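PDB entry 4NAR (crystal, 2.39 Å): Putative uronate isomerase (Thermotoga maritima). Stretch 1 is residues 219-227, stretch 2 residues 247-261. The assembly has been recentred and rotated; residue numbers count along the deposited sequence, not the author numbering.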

# COMPACT_ATOMS: atom_id res chain seq x y z
N PHE A 219 -15.02 -11.50 6.65
CA PHE A 219 -15.27 -10.21 7.25
C PHE A 219 -14.23 -9.18 6.89
O PHE A 219 -13.05 -9.49 6.75
N THR A 220 -14.69 -7.96 6.70
CA THR A 220 -13.78 -6.84 6.57
C THR A 220 -13.84 -6.03 7.85
O THR A 220 -14.92 -5.72 8.37
N LEU A 221 -12.66 -5.72 8.37
CA LEU A 221 -12.54 -4.87 9.54
C LEU A 221 -11.65 -3.72 9.07
O LEU A 221 -10.42 -3.80 9.10
N ASN A 222 -12.31 -2.67 8.56
CA ASN A 222 -11.66 -1.59 7.83
C ASN A 222 -11.35 -0.42 8.79
O ASN A 222 -12.25 0.30 9.25
N MSE A 223 -10.07 -0.25 9.10
CA MSE A 223 -9.62 0.76 10.05
C MSE A 223 -9.41 2.12 9.39
O MSE A 223 -9.00 2.21 8.23
N VAL A 224 -9.66 3.17 10.16
CA VAL A 224 -9.22 4.52 9.79
C VAL A 224 -8.58 5.16 11.02
O VAL A 224 -9.08 5.00 12.15
N TYR A 225 -7.48 5.88 10.83
CA TYR A 225 -6.74 6.44 11.95
C TYR A 225 -5.94 7.66 11.54
O TYR A 225 -5.69 7.92 10.36
N GLU A 226 -5.52 8.42 12.55
CA GLU A 226 -4.55 9.49 12.36
C GLU A 226 -3.20 9.04 12.91
O GLU A 226 -3.14 8.18 13.79
N GLU A 227 -2.14 9.64 12.38
CA GLU A 227 -0.81 9.46 12.94
C GLU A 227 -0.19 10.82 13.22
O GLU A 227 0.10 11.58 12.30
N ARG A 247 -18.85 -1.55 0.84
CA ARG A 247 -19.48 -0.58 1.74
C ARG A 247 -18.50 0.02 2.76
O ARG A 247 -18.39 1.24 2.90
N ALA A 248 -17.79 -0.86 3.47
CA ALA A 248 -16.81 -0.45 4.48
C ALA A 248 -15.72 0.44 3.89
O ALA A 248 -15.31 1.43 4.52
N TYR A 249 -15.27 0.09 2.68
CA TYR A 249 -14.27 0.89 1.94
C TYR A 249 -14.78 2.29 1.59
O TYR A 249 -14.02 3.27 1.67
N GLU A 250 -16.04 2.39 1.17
CA GLU A 250 -16.61 3.68 0.79
C GLU A 250 -16.78 4.60 2.00
O GLU A 250 -16.48 5.80 1.95
N LYS A 251 -17.25 4.03 3.10
CA LYS A 251 -17.35 4.78 4.33
C LYS A 251 -15.96 5.22 4.76
O LYS A 251 -15.76 6.38 5.13
N ALA A 252 -15.01 4.28 4.72
CA ALA A 252 -13.63 4.56 5.10
C ALA A 252 -13.07 5.75 4.33
O ALA A 252 -12.48 6.65 4.92
N CYS A 253 -13.26 5.75 3.01
CA CYS A 253 -12.72 6.80 2.15
C CYS A 253 -13.28 8.19 2.47
O CYS A 253 -12.56 9.20 2.40
N GLU A 254 -14.57 8.24 2.82
CA GLU A 254 -15.22 9.49 3.20
C GLU A 254 -14.59 10.08 4.46
O GLU A 254 -14.38 11.28 4.54
N LEU A 255 -14.25 9.23 5.43
CA LEU A 255 -13.61 9.71 6.65
C LEU A 255 -12.16 10.10 6.37
O LEU A 255 -11.72 11.21 6.74
N SER A 256 -11.42 9.19 5.73
CA SER A 256 -10.04 9.44 5.32
C SER A 256 -9.87 10.73 4.49
O SER A 256 -8.92 11.49 4.70
N SER A 257 -10.81 10.99 3.59
CA SER A 257 -10.71 12.20 2.77
C SER A 257 -10.84 13.51 3.58
O SER A 257 -10.45 14.57 3.12
N GLN A 258 -11.37 13.41 4.80
CA GLN A 258 -11.55 14.58 5.65
C GLN A 258 -10.39 14.70 6.63
O GLN A 258 -10.13 15.77 7.16
N LEU A 259 -9.72 13.58 6.88
CA LEU A 259 -8.71 13.51 7.92
C LEU A 259 -7.28 13.50 7.36
O LEU A 259 -6.33 13.95 8.02
N HIS A 260 -7.11 12.97 6.15
CA HIS A 260 -5.76 12.69 5.65
C HIS A 260 -5.23 13.67 4.59
O HIS A 260 -4.17 13.43 3.99
N VAL A 261 -5.94 14.77 4.36
CA VAL A 261 -5.44 15.79 3.45
C VAL A 261 -4.97 17.06 4.19
O VAL A 261 -5.76 17.70 4.90

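The helix of stretch 2 runs nearly parallel to the strand of stretch 1, at 4°, with the axes 8.7 Å apart at closest approach. Thr220, Asn222 and Val224 alternate along the strand and point toward the helix. Leu221 and the selenomethionine Met223 point away.

Arg247 points sideways and makes no contact with the strand. Ala248 points toward it. Its CB lies 3.8 Å from Thr220 CG2 and 4.0 Å from Asn222 CB; Thr220 and Asn222 are both t at chi1. Such a small side chain lets the strand come close, and the CA atoms of Asn222 and Ala248 are 6.2 Å apart. Tyr249, also t, starts sideways and its end leads away. Its backbone still meets Asn222, with Tyr249 CA 3.3 Å from Asn222 ND2. That amide makes no hydrogen bond to the helix: Asn222 ND2 is 3.5 Å from Ala248 O, at a poor angle. Asn222 OD1 is satisfied elsewhere in the structure.

Glu250 and Lys251 are exposed and do not touch the strand. Ala252 points in, its CB 3.7 Å from Asn222 OD1 and 3.9 Å from Val224 CG2. Cys253 points away, and Glu254 is out of reach. Leu255 (t, p) points in and places CD2 3.9 Å from Val224 CG1. Val224 is t and has the largest covered area of the contact. Ser256 points sideways and adds little to it.

Leu259 points toward the strand, with chi1 off-rotamer at -101°. Its CG is 3.4 Å from OE2 of Glu226, whose side chain starts sideways but ends nearer the helix.

His260 is the first residue to leave helical geometry. Its m rotamer brings the ring to the strand, where NE2 donates a hydrogen bond to Tyr225 O (2.6 Å, 163°). This carbonyl sits at the ring edge. On the ring's other nitrogen, ND1 is hydrogen-bonded to Ser256 OG at 3.0 Å. The imidazole thus links strand backbone and helix side chain.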

# COMPACT_ATOMS: atom_id res chain seq x y z
CB PHE A 219 -15.41 -10.33 8.77
CG PHE A 219 -16.50 -11.29 9.16
CD1 PHE A 219 -17.83 -10.87 9.19
CD2 PHE A 219 -16.21 -12.63 9.42
CE1 PHE A 219 -18.86 -11.76 9.51
CE2 PHE A 219 -17.24 -13.54 9.75
CZ PHE A 219 -18.57 -13.10 9.79
CB THR A 220 -14.09 -5.95 5.34
OG1 THR A 220 -13.21 -4.82 5.36
CG2 THR A 220 -15.56 -5.46 5.33
CB LEU A 221 -11.93 -5.66 10.71
CG LEU A 221 -12.74 -6.91 11.12
CD1 LEU A 221 -12.36 -8.14 10.31
CD2 LEU A 221 -12.64 -7.21 12.61
CB ASN A 222 -12.57 -1.14 6.68
CG ASN A 222 -11.83 -0.31 5.62
OD1 ASN A 222 -10.81 0.34 5.90
ND2 ASN A 222 -12.34 -0.33 4.38
CB MSE A 223 -8.29 0.33 10.65
CG MSE A 223 -8.34 -0.91 11.54
SE MSE A 223 -6.53 -1.44 12.05
CE MSE A 223 -5.75 -1.74 10.29
CB VAL A 224 -10.39 5.38 9.24
CG1 VAL A 224 -9.87 6.70 8.68
CG2 VAL A 224 -11.15 4.63 8.16
CB TYR A 225 -5.79 5.39 12.53
CG TYR A 225 -5.03 4.69 11.43
CD1 TYR A 225 -5.55 3.54 10.85
CD2 TYR A 225 -3.81 5.18 10.95
CE1 TYR A 225 -4.88 2.89 9.82
CE2 TYR A 225 -3.13 4.53 9.91
CZ TYR A 225 -3.68 3.39 9.35
OH TYR A 225 -3.03 2.73 8.33
CB GLU A 226 -4.99 10.76 13.07
CG GLU A 226 -6.18 11.41 12.44
CD GLU A 226 -6.99 12.19 13.45
OE1 GLU A 226 -6.66 12.12 14.66
OE2 GLU A 226 -7.96 12.87 13.03
CB GLU A 227 0.08 8.65 12.00
CG GLU A 227 1.48 8.49 12.53
CD GLU A 227 2.21 7.32 11.91
OE1 GLU A 227 1.64 6.70 10.97
OE2 GLU A 227 3.34 7.01 12.36
CB ARG A 247 -20.65 -1.23 2.49
CG ARG A 247 -21.88 -1.55 1.63
CD ARG A 247 -23.04 -2.01 2.52
NE ARG A 247 -22.74 -3.29 3.16
CZ ARG A 247 -23.06 -4.47 2.65
NH1 ARG A 247 -23.72 -4.54 1.50
NH2 ARG A 247 -22.74 -5.59 3.29
CB ALA A 248 -16.20 -1.67 5.18
CB TYR A 249 -13.83 0.18 0.65
CG TYR A 249 -13.00 1.02 -0.31
CD1 TYR A 249 -11.69 1.36 -0.01
CD2 TYR A 249 -13.53 1.47 -1.50
CE1 TYR A 249 -10.92 2.12 -0.88
CE2 TYR A 249 -12.78 2.24 -2.39
CZ TYR A 249 -11.47 2.56 -2.08
OH TYR A 249 -10.72 3.32 -2.96
CB GLU A 250 -17.93 3.50 0.04
CG GLU A 250 -17.71 3.26 -1.44
CD GLU A 250 -18.89 2.56 -2.11
OE1 GLU A 250 -19.85 2.15 -1.41
OE2 GLU A 250 -18.84 2.42 -3.36
CB LYS A 251 -18.01 3.95 5.42
CG LYS A 251 -19.49 4.28 5.61
CD LYS A 251 -20.39 3.10 5.20
CE LYS A 251 -21.76 3.14 5.91
NZ LYS A 251 -22.51 1.83 5.76
CB ALA A 252 -12.75 3.34 4.86
CB CYS A 253 -12.99 6.47 0.69
SG CYS A 253 -12.02 5.08 0.05
CB GLU A 254 -16.73 9.31 3.37
CG GLU A 254 -17.46 10.61 3.62
CD GLU A 254 -16.97 11.77 2.72
OE1 GLU A 254 -17.12 11.66 1.48
OE2 GLU A 254 -16.43 12.77 3.26
CB LEU A 255 -13.69 8.69 7.79
CG LEU A 255 -13.09 9.24 9.09
CD1 LEU A 255 -13.76 10.56 9.50
CD2 LEU A 255 -13.14 8.23 10.24
CB SER A 256 -9.46 8.25 4.54
OG SER A 256 -8.37 8.65 3.71
CB SER A 257 -11.71 12.16 1.60
OG SER A 257 -13.05 12.22 2.07
CB GLN A 258 -12.84 14.47 6.46
CG GLN A 258 -14.15 14.64 5.69
CD GLN A 258 -15.36 14.42 6.59
OE1 GLN A 258 -15.83 13.28 6.77
NE2 GLN A 258 -15.87 15.51 7.19
CB LEU A 259 -8.95 12.25 8.74
CG LEU A 259 -9.65 12.32 10.10
CD1 LEU A 259 -10.86 13.22 10.08
CD2 LEU A 259 -10.02 10.92 10.54
CB HIS A 260 -5.66 11.25 5.16
CG HIS A 260 -5.90 10.23 6.24
ND1 HIS A 260 -6.49 9.01 6.00
CD2 HIS A 260 -5.59 10.24 7.56
CE1 HIS A 260 -6.55 8.32 7.12
NE2 HIS A 260 -6.01 9.04 8.08
CB VAL A 261 -6.46 16.13 2.34
CG1 VAL A 261 -5.91 17.23 1.41
CG2 VAL A 261 -6.80 14.89 1.54